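Local coordinates for protein uracil-dna glycosylase (Deinococcus radiodurans, PDB 4UQM) that belongs to the uracil-DNA glycosylase superfamily and is built around a four-stranded parallel sheet flanked by helices, at residues A30-P33 against E34-P38. The protein carries 1 engineered substitution. Residues are numbered along the deposited sequence; the frame is centred on the assembly and turned at random.
Sequences ALLP and EFSAP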
loop_
_atom_site.group_PDB
_atom_site.type_symbol
_atom_site.label_atom_id
_atom_site.label_comp_id
_atom_site.label_asym_id
_atom_site.label_seq_id
_atom_site.Cartn_x
_atom_site.Cartn_y
_atom_site.Cartn_z
ATOM N N ALA A 30 17.318 5.763 0.371
ATOM C CA ALA A 30 17.125 4.390 -0.160
ATOM C C ALA A 30 16.719 4.397 -1.613
ATOM O O ALA A 30 17.155 3.554 -2.387
ATOM C CB ALA A 30 16.123 3.633 0.676
ATOM N N LEU A 31 15.901 5.375 -2.010
ATOM C CA LEU A 31 15.299 5.347 -3.337
ATOM C C LEU A 31 15.962 6.283 -4.343
ATOM O O LEU A 31 15.589 6.256 -5.510
ATOM C CB LEU A 31 13.800 5.656 -3.221
ATOM C CG LEU A 31 13.013 4.698 -2.330
ATOM C CD1 LEU A 31 11.618 5.221 -2.084
ATOM C CD2 LEU A 31 13.029 3.282 -2.916
ATOM N N LEU A 32 16.959 7.070 -3.919
ATOM C CA LEU A 32 17.658 7.929 -4.849
ATOM C C LEU A 32 18.040 7.259 -6.157
ATOM O O LEU A 32 17.851 7.884 -7.197
ATOM C CB LEU A 32 18.877 8.612 -4.213
ATOM C CG LEU A 32 19.622 9.621 -5.103
ATOM C CD1 LEU A 32 18.706 10.770 -5.565
ATOM C CD2 LEU A 32 20.827 10.186 -4.376
ATOM N N PRO A 33 18.574 6.006 -6.130
ATOM C CA PRO A 33 18.933 5.397 -7.410
ATOM C C PRO A 33 17.738 5.209 -8.359
ATOM O O PRO A 33 17.905 5.205 -9.578
ATOM C CB PRO A 33 19.513 4.028 -7.006
ATOM C CG PRO A 33 20.011 4.249 -5.621
ATOM C CD PRO A 33 18.977 5.134 -5.006
ATOM N N GLU A 34 16.548 5.008 -7.801
ATOM C CA GLU A 34 15.345 4.870 -8.616
ATOM C C GLU A 34 14.994 6.206 -9.279
ATOM O O GLU A 34 14.750 6.268 -10.496
ATOM C CB GLU A 34 14.162 4.407 -7.769
ATOM C CG GLU A 34 14.472 3.187 -6.886
ATOM C CD GLU A 34 15.216 2.096 -7.593
ATOM O OE1 GLU A 34 14.824 1.722 -8.724
ATOM O OE2 GLU A 34 16.171 1.533 -7.000
ATOM N N PHE A 35 14.984 7.285 -8.494
ATOM C CA PHE A 35 14.603 8.593 -9.037
ATOM C C PHE A 35 15.562 9.084 -10.104
ATOM O O PHE A 35 15.215 9.912 -10.928
ATOM C CB PHE A 35 14.455 9.629 -7.919
ATOM C CG PHE A 35 13.445 9.227 -6.852
ATOM C CD1 PHE A 35 12.207 8.810 -7.209
ATOM C CD2 PHE A 35 13.739 9.311 -5.489
ATOM C CE1 PHE A 35 11.269 8.437 -6.243
ATOM C CE2 PHE A 35 12.810 8.965 -4.534
ATOM C CZ PHE A 35 11.591 8.483 -4.897
ATOM N N SER A 36 16.770 8.511 -10.092
ATOM C CA SER A 36 17.840 8.814 -11.035
ATOM C C SER A 36 17.888 7.883 -12.267
ATOM O O SER A 36 18.644 8.129 -13.177
ATOM C CB SER A 36 19.205 8.789 -10.288
ATOM O OG SER A 36 19.183 9.486 -9.019
ATOM N N ALA A 37 17.105 6.800 -12.272
ATOM C CA ALA A 37 17.237 5.733 -13.229
ATOM C C ALA A 37 16.522 6.003 -14.540
ATOM O O ALA A 37 15.439 6.610 -14.547
ATOM C CB ALA A 37 16.713 4.445 -12.612
ATOM N N PRO A 38 17.085 5.485 -15.654
ATOM C CA PRO A 38 16.364 5.593 -16.915
ATOM C C PRO A 38 14.909 5.060 -16.901
ATOM O O PRO A 38 14.016 5.755 -17.439
ATOM C CB PRO A 38 17.273 4.854 -17.895
ATOM C CG PRO A 38 18.634 5.005 -17.329
ATOM C CD PRO A 38 18.445 4.938 -15.850
HETATM O O HOH W 1 16.578 1.560 -4.296
#
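The C-terminal part of helix 25-35, kinked at P33, carries this local contact, just before the chain swings into helix 38-53. P33 has no N-H for a bond to the preceding turn, which is where the kink falls. The carbonyls of L31 and L32 each receive two bonds. L31 O accepts the regular helical bond from F35 N at 3.2 Å and a weak second one from E34 N. L32 O is likewise shared: S36 OG donates to it over 2.8 Å from above the carbonyl plane, and S36 N adds a weak bond. With OG placed beside its own backbone N (chi1 -45°), the S36 hydroxyl turns back toward the carbonyl of L32, one turn earlier, where L32 CD1 lies 3.7 Å from OG. On the buried side, CE2 of the F35 ring packs against L31 CB at 3.7 Å. The bent E34 side chain (chi2 -45°) brings OE2 to a water, 2.7 Å away, which also donates to A30 O, so the water bridges a carboxylate and a main-chain carbonyl one turn apart. E34 OE1 is hydrogen-bonded to the hydroxyl of Y39 in helix 38-53. F35 also meets F40 edge to face, tying this part of the helix to that next helix, while L31 and E34 rest on F163 of helix 160-172.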